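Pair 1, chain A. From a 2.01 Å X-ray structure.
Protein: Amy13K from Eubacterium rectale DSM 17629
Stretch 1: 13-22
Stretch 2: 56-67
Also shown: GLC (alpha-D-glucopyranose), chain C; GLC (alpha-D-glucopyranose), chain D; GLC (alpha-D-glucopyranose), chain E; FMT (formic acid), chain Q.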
# COMPACT_ATOMS: atom_id res chain seq x y z
N ASP A 13 -0.96 20.48 -7.43
CA ASP A 13 -0.16 19.28 -7.20
C ASP A 13 0.25 19.09 -5.73
O ASP A 13 0.96 18.14 -5.40
CB ASP A 13 1.09 19.30 -8.09
CG ASP A 13 2.03 20.46 -7.78
OD1 ASP A 13 1.87 21.13 -6.73
OD2 ASP A 13 2.95 20.71 -8.59
N ASP A 14 -0.17 20.01 -4.87
CA ASP A 14 0.10 19.91 -3.44
C ASP A 14 -1.23 19.85 -2.68
O ASP A 14 -1.85 20.88 -2.42
CB ASP A 14 0.94 21.09 -2.94
CG ASP A 14 1.36 20.94 -1.49
OD1 ASP A 14 1.34 19.80 -0.99
OD2 ASP A 14 1.70 21.96 -0.86
N VAL A 15 -1.65 18.64 -2.36
CA VAL A 15 -2.94 18.41 -1.73
C VAL A 15 -2.83 17.46 -0.55
O VAL A 15 -1.87 16.69 -0.44
CB VAL A 15 -3.95 17.83 -2.75
CG1 VAL A 15 -4.34 18.88 -3.77
CG2 VAL A 15 -3.37 16.59 -3.43
N ALA A 16 -3.82 17.52 0.33
CA ALA A 16 -3.84 16.71 1.54
C ALA A 16 -5.26 16.30 1.89
O ALA A 16 -6.23 16.89 1.40
CB ALA A 16 -3.21 17.47 2.70
N ALA A 17 -5.37 15.26 2.72
CA ALA A 17 -6.66 14.78 3.20
C ALA A 17 -6.76 15.00 4.70
O ALA A 17 -5.94 14.47 5.47
CB ALA A 17 -6.84 13.30 2.85
N TYR A 18 -7.75 15.78 5.12
CA TYR A 18 -8.03 16.00 6.53
C TYR A 18 -9.23 15.15 6.93
O TYR A 18 -10.30 15.25 6.32
CB TYR A 18 -8.29 17.48 6.81
CG TYR A 18 -8.62 17.78 8.26
CD1 TYR A 18 -7.64 17.72 9.24
CD2 TYR A 18 -9.90 18.13 8.64
CE1 TYR A 18 -7.93 18.00 10.56
CE2 TYR A 18 -10.21 18.41 9.95
CZ TYR A 18 -9.22 18.34 10.91
OH TYR A 18 -9.52 18.62 12.22
N ILE A 19 -9.04 14.33 7.96
CA ILE A 19 -10.06 13.38 8.39
C ILE A 19 -10.37 13.64 9.86
O ILE A 19 -9.46 13.84 10.66
CB ILE A 19 -9.58 11.92 8.19
CG1 ILE A 19 -9.34 11.65 6.70
CG2 ILE A 19 -10.60 10.93 8.76
CD1 ILE A 19 -8.57 10.38 6.42
N TYR A 20 -11.66 13.65 10.21
CA TYR A 20 -12.03 13.97 11.58
C TYR A 20 -13.34 13.34 12.06
O TYR A 20 -14.26 13.10 11.27
CB TYR A 20 -12.13 15.49 11.76
CG TYR A 20 -13.29 16.15 11.03
CD1 TYR A 20 -14.53 16.28 11.65
CD2 TYR A 20 -13.14 16.65 9.75
CE1 TYR A 20 -15.59 16.88 11.00
CE2 TYR A 20 -14.20 17.25 9.09
CZ TYR A 20 -15.42 17.37 9.73
OH TYR A 20 -16.49 17.97 9.09
N LYS A 21 -13.39 13.09 13.36
CA LYS A 21 -14.60 12.63 14.04
C LYS A 21 -14.53 12.99 15.52
O LYS A 21 -13.66 12.52 16.24
CB LYS A 21 -14.78 11.12 13.87
CG LYS A 21 -16.03 10.56 14.56
CD LYS A 21 -17.32 11.10 13.95
CE LYS A 21 -18.54 10.38 14.50
NZ LYS A 21 -19.83 10.96 14.03
N GLU A 22 -15.47 13.83 15.97
CA GLU A 22 -15.54 14.27 17.37
C GLU A 22 -14.18 14.75 17.89
O GLU A 22 -13.75 14.36 18.98
CB GLU A 22 -16.06 13.13 18.25
CG GLU A 22 -17.47 12.66 17.90
CD GLU A 22 -18.53 13.72 18.11
OE1 GLU A 22 -18.23 14.74 18.76
OE2 GLU A 22 -19.67 13.53 17.63
N ASP A 56 -17.72 6.32 11.90
CA ASP A 56 -17.58 6.95 10.60
C ASP A 56 -16.66 8.15 10.76
O ASP A 56 -16.29 8.51 11.88
CB ASP A 56 -18.95 7.39 10.05
CG ASP A 56 -19.89 6.23 9.82
OD1 ASP A 56 -19.41 5.11 9.54
OD2 ASP A 56 -21.12 6.45 9.90
N TYR A 57 -16.27 8.75 9.64
CA TYR A 57 -15.47 9.98 9.66
C TYR A 57 -15.92 10.94 8.58
O TYR A 57 -16.69 10.58 7.69
CB TYR A 57 -13.99 9.67 9.49
CG TYR A 57 -13.39 8.85 10.60
CD1 TYR A 57 -13.50 7.47 10.61
CD2 TYR A 57 -12.71 9.46 11.65
CE1 TYR A 57 -12.96 6.71 11.62
CE2 TYR A 57 -12.16 8.70 12.68
CZ TYR A 57 -12.29 7.33 12.66
OH TYR A 57 -11.75 6.56 13.66
N SER A 58 -15.44 12.17 8.68
CA SER A 58 -15.62 13.17 7.64
C SER A 58 -14.28 13.42 6.96
O SER A 58 -13.24 13.36 7.61
CB SER A 58 -16.16 14.47 8.22
OG SER A 58 -17.46 14.28 8.74
N LEU A 59 -14.33 13.69 5.66
CA LEU A 59 -13.13 13.96 4.87
C LEU A 59 -13.20 15.36 4.26
O LEU A 59 -14.22 15.74 3.69
CB LEU A 59 -12.97 12.92 3.77
CG LEU A 59 -11.97 13.24 2.65
CD1 LEU A 59 -10.53 13.19 3.16
CD2 LEU A 59 -12.16 12.31 1.46
N ILE A 60 -12.11 16.11 4.40
CA ILE A 60 -11.95 17.37 3.69
C ILE A 60 -10.68 17.33 2.86
O ILE A 60 -9.57 17.29 3.40
CB ILE A 60 -11.90 18.58 4.66
CG1 ILE A 60 -13.24 18.74 5.37
CG2 ILE A 60 -11.56 19.87 3.89
CD1 ILE A 60 -13.23 19.78 6.47
N LEU A 61 -10.86 17.31 1.54
CA LEU A 61 -9.74 17.42 0.62
C LEU A 61 -9.37 18.89 0.47
O LEU A 61 -10.25 19.75 0.38
CB LEU A 61 -10.10 16.80 -0.73
CG LEU A 61 -10.35 15.28 -0.71
CD1 LEU A 61 -11.09 14.83 -1.95
CD2 LEU A 61 -9.03 14.53 -0.57
N ASN A 62 -8.08 19.18 0.45
CA ASN A 62 -7.59 20.56 0.48
C ASN A 62 -6.24 20.68 -0.23
O ASN A 62 -5.64 19.67 -0.60
CB ASN A 62 -7.48 21.04 1.93
CG ASN A 62 -6.50 20.22 2.75
OD1 ASN A 62 -5.29 20.25 2.50
ND2 ASN A 62 -7.01 19.49 3.74
N ASP A 63 -5.76 21.91 -0.42
CA ASP A 63 -4.48 22.12 -1.09
C ASP A 63 -3.34 22.25 -0.08
O ASP A 63 -2.43 23.07 -0.24
CB ASP A 63 -4.53 23.36 -2.00
CG ASP A 63 -4.88 24.64 -1.26
OD1 ASP A 63 -5.03 24.62 -0.02
OD2 ASP A 63 -4.99 25.69 -1.93
N ASP A 64 -3.40 21.44 0.97
CA ASP A 64 -2.30 21.26 1.92
C ASP A 64 -1.91 22.55 2.64
O ASP A 64 -0.73 22.85 2.80
CB ASP A 64 -1.08 20.68 1.19
CG ASP A 64 -0.15 19.93 2.13
OD1 ASP A 64 -0.48 19.75 3.32
OD2 ASP A 64 0.93 19.49 1.67
N GLY A 65 -2.91 23.31 3.09
CA GLY A 65 -2.67 24.46 3.94
C GLY A 65 -2.48 25.78 3.22
O GLY A 65 -1.96 26.73 3.81
N HIS A 66 -2.92 25.86 1.97
CA HIS A 66 -2.71 27.05 1.15
C HIS A 66 -4.02 27.75 0.76
O HIS A 66 -4.10 28.40 -0.28
CB HIS A 66 -1.90 26.69 -0.10
CG HIS A 66 -0.49 26.30 0.19
ND1 HIS A 66 -0.04 25.00 0.10
CD2 HIS A 66 0.57 27.04 0.59
CE1 HIS A 66 1.24 24.95 0.42
NE2 HIS A 66 1.64 26.18 0.73
N GLY A 67 -5.04 27.60 1.60
CA GLY A 67 -6.21 28.46 1.54
C GLY A 67 -7.45 27.92 0.84
O GLY A 67 -8.48 28.60 0.83
C1 GLC C . -13.03 21.26 10.00
C2 GLC C . -14.49 21.45 9.68
C3 GLC C . -15.32 21.64 10.94
C4 GLC C . -15.00 20.56 11.96
C5 GLC C . -13.50 20.43 12.15
C6 GLC C . -13.08 19.32 13.11
O2 GLC C . -14.59 22.53 8.82
O3 GLC C . -16.68 21.67 10.63
O4 GLC C . -15.66 20.88 13.16
O5 GLC C . -12.89 20.21 10.91
O6 GLC C . -11.70 19.23 13.33
C1 GLC D . -16.86 20.16 13.39
C2 GLC D . -17.91 21.09 13.96
C3 GLC D . -17.59 21.43 15.41
C4 GLC D . -17.37 20.18 16.24
C5 GLC D . -16.35 19.30 15.55
C6 GLC D . -16.17 17.96 16.22
O2 GLC D . -18.02 22.25 13.20
O3 GLC D . -18.63 22.20 15.93
O4 GLC D . -17.05 20.49 17.61
O5 GLC D . -16.74 19.04 14.23
O6 GLC D . -15.45 17.08 15.41
C1 GLC E . -9.16 24.73 9.26
C2 GLC E . -10.10 24.35 8.13
C3 GLC E . -11.42 23.90 8.73
C4 GLC E . -11.22 22.81 9.77
C5 GLC E . -10.19 23.24 10.78
C6 GLC E . -9.95 22.11 11.77
O2 GLC E . -10.25 25.42 7.22
O3 GLC E . -12.28 23.43 7.74
O4 GLC E . -12.44 22.50 10.38
O5 GLC E . -9.02 23.62 10.12
O6 GLC E . -8.90 22.34 12.66
C FMT Q . -20.48 7.10 13.75
O1 FMT Q . -20.49 6.17 12.95
O2 FMT Q . -19.66 7.15 14.65
O HOH W 1 -17.07 13.61 11.34

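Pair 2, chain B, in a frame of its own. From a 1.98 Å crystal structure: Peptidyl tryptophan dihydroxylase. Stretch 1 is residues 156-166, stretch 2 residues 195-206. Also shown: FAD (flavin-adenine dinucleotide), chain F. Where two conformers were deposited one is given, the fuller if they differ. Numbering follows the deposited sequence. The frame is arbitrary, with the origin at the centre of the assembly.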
# COMPACT_ATOMS: atom_id res chain seq x y z
N PRO B 156 -7.04 14.46 4.92
CA PRO B 156 -6.77 15.32 6.08
C PRO B 156 -5.32 15.18 6.51
O PRO B 156 -4.82 14.07 6.69
CB PRO B 156 -7.72 14.77 7.15
CG PRO B 156 -8.76 14.00 6.39
CD PRO B 156 -8.08 13.45 5.18
N GLU B 157 -4.64 16.33 6.65
CA GLU B 157 -3.23 16.33 7.01
C GLU B 157 -3.02 15.65 8.36
O GLU B 157 -3.68 16.00 9.35
CB GLU B 157 -2.69 17.76 7.06
CG GLU B 157 -1.19 17.83 6.84
CD GLU B 157 -0.79 17.34 5.46
OE1 GLU B 157 -1.55 17.57 4.48
OE2 GLU B 157 0.28 16.69 5.35
N THR B 158 -2.12 14.67 8.39
CA THR B 158 -2.01 13.78 9.54
C THR B 158 -0.54 13.56 9.88
O THR B 158 0.29 13.39 8.99
CB THR B 158 -2.69 12.43 9.22
OG1 THR B 158 -4.03 12.67 8.77
CG2 THR B 158 -2.76 11.56 10.45
N VAL B 159 -0.23 13.55 11.17
CA VAL B 159 1.13 13.34 11.65
C VAL B 159 1.13 12.21 12.67
O VAL B 159 0.22 12.11 13.51
CB VAL B 159 1.74 14.64 12.24
CG1 VAL B 159 3.07 14.36 12.90
CG2 VAL B 159 1.96 15.67 11.15
N SER B 160 2.13 11.35 12.58
CA SER B 160 2.32 10.29 13.56
C SER B 160 3.59 10.64 14.33
O SER B 160 4.65 10.83 13.73
CB SER B 160 2.42 8.92 12.88
OG SER B 160 1.17 8.56 12.29
N LEU B 161 3.46 10.81 15.64
CA LEU B 161 4.59 11.12 16.52
C LEU B 161 5.02 9.86 17.24
O LEU B 161 4.19 9.15 17.82
CB LEU B 161 4.21 12.19 17.54
CG LEU B 161 3.59 13.49 17.04
CD1 LEU B 161 3.18 14.34 18.23
CD2 LEU B 161 4.56 14.24 16.14
N LEU B 162 6.33 9.59 17.23
CA LEU B 162 6.86 8.32 17.67
C LEU B 162 7.87 8.52 18.81
O LEU B 162 8.74 9.39 18.73
CB LEU B 162 7.51 7.59 16.49
CG LEU B 162 8.52 6.52 16.88
CD1 LEU B 162 7.79 5.25 17.26
CD2 LEU B 162 9.49 6.27 15.74
N ASN B 163 7.74 7.71 19.86
CA ASN B 163 8.75 7.61 20.91
C ASN B 163 9.35 6.21 20.87
O ASN B 163 8.63 5.22 20.75
CB ASN B 163 8.16 7.87 22.30
CG ASN B 163 8.09 9.35 22.65
OD1 ASN B 163 7.18 9.77 23.35
ND2 ASN B 163 9.07 10.13 22.20
N VAL B 164 10.68 6.14 20.95
CA VAL B 164 11.41 4.88 20.93
C VAL B 164 12.38 4.88 22.11
O VAL B 164 13.12 5.85 22.30
CB VAL B 164 12.19 4.70 19.62
CG1 VAL B 164 13.02 3.43 19.68
CG2 VAL B 164 11.22 4.64 18.43
N TRP B 165 12.37 3.81 22.89
CA TRP B 165 13.26 3.72 24.05
C TRP B 165 13.50 2.25 24.38
O TRP B 165 12.92 1.35 23.75
CB TRP B 165 12.68 4.48 25.25
CG TRP B 165 11.44 3.87 25.82
CD1 TRP B 165 11.35 3.14 26.96
CD2 TRP B 165 10.11 3.97 25.30
NE1 TRP B 165 10.05 2.76 27.19
CE2 TRP B 165 9.27 3.26 26.18
CE3 TRP B 165 9.55 4.57 24.16
CZ2 TRP B 165 7.89 3.13 25.95
CZ3 TRP B 165 8.19 4.45 23.95
CH2 TRP B 165 7.37 3.74 24.84
N GLN B 166 14.34 2.02 25.38
CA GLN B 166 14.76 0.68 25.78
C GLN B 166 14.23 0.36 27.17
O GLN B 166 14.25 1.22 28.07
CB GLN B 166 16.29 0.57 25.76
CG GLN B 166 16.83 -0.81 26.14
CD GLN B 166 16.60 -1.86 25.07
OE1 GLN B 166 16.87 -1.62 23.89
NE2 GLN B 166 16.09 -3.02 25.47
N TYR B 195 8.15 1.05 21.66
CA TYR B 195 7.62 1.82 20.54
C TYR B 195 6.30 2.43 20.97
O TYR B 195 5.46 1.74 21.55
CB TYR B 195 7.44 0.90 19.32
CG TYR B 195 6.97 1.57 18.04
CD1 TYR B 195 7.86 1.78 16.98
CD2 TYR B 195 5.65 1.94 17.86
CE1 TYR B 195 7.43 2.37 15.80
CE2 TYR B 195 5.22 2.54 16.69
CZ TYR B 195 6.12 2.76 15.66
OH TYR B 195 5.69 3.35 14.50
N TRP B 196 6.12 3.72 20.70
CA TRP B 196 4.82 4.35 20.92
C TRP B 196 4.63 5.41 19.85
O TRP B 196 5.52 6.24 19.63
CB TRP B 196 4.71 4.96 22.32
CG TRP B 196 3.44 5.71 22.63
CD1 TRP B 196 2.31 5.20 23.21
CD2 TRP B 196 3.20 7.11 22.44
NE1 TRP B 196 1.37 6.20 23.38
CE2 TRP B 196 1.90 7.38 22.91
CE3 TRP B 196 3.95 8.16 21.90
CZ2 TRP B 196 1.34 8.65 22.87
CZ3 TRP B 196 3.39 9.42 21.85
CH2 TRP B 196 2.11 9.66 22.33
N GLN B 197 3.47 5.38 19.20
CA GLN B 197 3.23 6.22 18.04
C GLN B 197 1.79 6.71 18.09
O GLN B 197 0.86 5.90 18.14
CB GLN B 197 3.51 5.45 16.75
CG GLN B 197 2.63 5.78 15.57
CD GLN B 197 2.55 4.63 14.60
OE1 GLN B 197 3.57 4.19 14.05
NE2 GLN B 197 1.33 4.10 14.41
N VAL B 198 1.62 8.02 18.13
CA VAL B 198 0.30 8.61 18.25
C VAL B 198 0.02 9.33 16.94
O VAL B 198 0.92 9.96 16.37
CB VAL B 198 0.16 9.54 19.46
CG1 VAL B 198 1.01 10.81 19.30
CG2 VAL B 198 -1.30 9.87 19.70
N THR B 199 -1.20 9.18 16.45
CA THR B 199 -1.60 9.72 15.17
C THR B 199 -2.61 10.83 15.42
O THR B 199 -3.59 10.62 16.15
CB THR B 199 -2.18 8.61 14.29
OG1 THR B 199 -1.13 7.68 13.99
CG2 THR B 199 -2.75 9.19 12.97
N LEU B 200 -2.34 12.00 14.87
CA LEU B 200 -3.09 13.20 15.19
C LEU B 200 -3.20 14.05 13.94
O LEU B 200 -2.46 13.86 12.97
CB LEU B 200 -2.42 14.03 16.29
CG LEU B 200 -2.00 13.35 17.59
CD1 LEU B 200 -0.83 14.09 18.21
CD2 LEU B 200 -3.19 13.31 18.53
N ASP B 201 -4.12 15.01 13.98
CA ASP B 201 -4.14 16.06 12.98
C ASP B 201 -2.86 16.89 13.05
O ASP B 201 -2.35 17.16 14.14
CB ASP B 201 -5.36 16.95 13.18
CG ASP B 201 -5.98 17.39 11.87
OD1 ASP B 201 -5.40 18.29 11.21
OD2 ASP B 201 -7.03 16.83 11.50
N ALA B 202 -2.32 17.26 11.89
CA ALA B 202 -1.08 18.03 11.88
C ALA B 202 -1.25 19.42 12.49
O ALA B 202 -0.26 19.99 12.97
CB ALA B 202 -0.55 18.15 10.45
N ALA B 203 -2.46 19.96 12.51
CA ALA B 203 -2.67 21.37 12.83
C ALA B 203 -2.55 21.64 14.33
O ALA B 203 -3.10 20.90 15.16
CB ALA B 203 -4.05 21.83 12.35
N GLY B 204 -1.84 22.71 14.68
CA GLY B 204 -1.73 23.11 16.07
C GLY B 204 -0.75 22.32 16.92
O GLY B 204 -0.64 22.60 18.12
N LEU B 205 -0.04 21.35 16.34
CA LEU B 205 1.03 20.68 17.07
C LEU B 205 2.12 21.69 17.40
O LEU B 205 2.23 22.74 16.76
CB LEU B 205 1.61 19.53 16.25
CG LEU B 205 0.69 18.39 15.85
CD1 LEU B 205 1.47 17.35 15.07
CD2 LEU B 205 0.02 17.78 17.07
N PRO B 206 2.95 21.40 18.40
CA PRO B 206 4.11 22.25 18.67
C PRO B 206 5.18 22.05 17.61
O PRO B 206 5.20 21.04 16.90
CB PRO B 206 4.60 21.77 20.04
CG PRO B 206 3.51 20.89 20.59
CD PRO B 206 2.81 20.32 19.39
PA FAD F . 9.47 1.74 2.28
O1A FAD F . 9.13 0.52 3.05
O2A FAD F . 9.46 3.01 3.11
O5B FAD F . 10.81 1.49 1.51
C5B FAD F . 11.59 2.59 1.00
C4B FAD F . 13.03 2.14 1.04
O4B FAD F . 13.85 3.09 0.33
C3B FAD F . 13.64 1.99 2.43
O3B FAD F . 14.50 0.85 2.48
C2B FAD F . 14.40 3.31 2.61
O2B FAD F . 15.54 3.20 3.46
C1B FAD F . 14.86 3.57 1.18
N9A FAD F . 15.17 4.95 0.83
C8A FAD F . 14.53 6.10 1.20
N7A FAD F . 15.04 7.20 0.70
C5A FAD F . 16.12 6.74 -0.04
C6A FAD F . 17.10 7.39 -0.81
N6A FAD F . 17.15 8.72 -0.97
N1A FAD F . 18.04 6.63 -1.43
C2A FAD F . 17.99 5.31 -1.28
N3A FAD F . 17.11 4.59 -0.57
C4A FAD F . 16.20 5.36 0.02
N1 FAD F . 2.33 -0.85 7.52
C2 FAD F . 1.96 -2.03 8.11
O2 FAD F . 1.82 -3.07 7.47
N3 FAD F . 1.76 -2.07 9.48
C4 FAD F . 1.88 -1.01 10.35
O4 FAD F . 1.69 -1.17 11.55
C4X FAD F . 2.27 0.23 9.72
N5 FAD F . 2.41 1.29 10.47
C5X FAD F . 2.77 2.48 9.86
C6 FAD F . 2.91 3.62 10.65
C7 FAD F . 3.26 4.85 10.09
C7M FAD F . 3.41 6.06 10.97
C8 FAD F . 3.47 4.93 8.70
C8M FAD F . 3.86 6.24 8.06
C9 FAD F . 3.33 3.80 7.91
C9A FAD F . 2.98 2.58 8.48
N10 FAD F . 2.84 1.41 7.70
C10 FAD F . 2.47 0.22 8.29
C1' FAD F . 3.00 1.46 6.25
C2' FAD F . 4.30 0.86 5.74
O2' FAD F . 5.43 1.39 6.44
C3' FAD F . 4.42 1.18 4.25
O3' FAD F . 3.18 0.88 3.64
C4' FAD F . 5.52 0.44 3.50
O4' FAD F . 6.73 0.37 4.26
C5' FAD F . 5.78 1.08 2.16
O5' FAD F . 6.67 0.23 1.41
P FAD F . 7.62 0.82 0.33
O1P FAD F . 6.74 1.51 -0.72
O2P FAD F . 8.57 -0.22 -0.16
O3P FAD F . 8.40 1.96 1.12

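Both pairs are two antiparallel strands joined by backbone hydrogen bonds, with axes 4.7 Å apart at closest approach and N-to-C directions 157° apart in pair 1, against 4.5 Å and 160° in pair 2. Fourteen central residues superpose with an RMSD of 0.5 Å. The register is the same: A:Ala16, A:Tyr18 and A:Tyr20 face A:Asn62, A:Ile60 and A:Ser58 as hydrogen-bonded pairs, just as B:Val159, B:Leu161 and B:Asn163 face B:Leu200, B:Val198 and B:Trp196. At the centre, A:Tyr18 N to A:Ile60 O is 2.9 Å and A:Ile60 N to A:Tyr18 O 2.8 Å; in pair 2, B:Leu161 N to B:Val198 O and B:Val198 N to B:Leu161 O are both 2.8 Å. This ladder needs only main-chain atoms, so the side chains are free to differ.

On the face bearing A:Ala17, A:Ile19, A:Leu59 and A:Leu61, pair 1 packs hydrocarbon on hydrocarbon: small A:Ala17 admits A:Leu59, CB to CD1 being 3.7 Å. The matching face of pair 2 is more polar. B:Ser160 and B:Thr199, at the positions of A:Ala17 and A:Leu61, are short enough to join directly, OG to OG1 at 3.0 Å, in a hydrogen bond that satisfies hydroxyls within a buried face. B:Leu162 replaces A:Ile19 and lays its CD1 over the B:Tyr195 ring, 3.4 Å from the ring centroid. B:Gln197, in place of A:Leu59, brings OE1 to 3.5 Å from FAD C6.

On the other face one position reverses the placing of large and small groups: in pair 1 the large ring there is that of A:Tyr20, on the first strand, and compact A:Ser58 fits beneath it, CB lying 3.6 Å from the ring centroid; a glucose of chain C covers the opposite face. A:Tyr18 OH hydrogen-bonds O6 of that glucose at 2.5 Å, a use of tyrosine that its counterpart B:Leu161 could not share. Pair 2 puts its aromatic on the second strand, B:Trp196, opposite the smaller B:Asn163, while B:Leu161 packs against B:Leu200, CD1 to CD1 at 4.0 Å.

Just past the end of the second strand, the CA atoms of A:Asp64 and B:Ala202 lie 0.9 Å apart after superposition. A:Asp64 OD2 lies 2.7 Å from A:Asp14 OD1, a separation at which one acid group probably holds a proton. B:Ala202 instead packs its methyl against B:Val159, CB to CG2 at 3.6 Å, and its N donates to B:Glu157 O at 3.1 Å, extending the ladder.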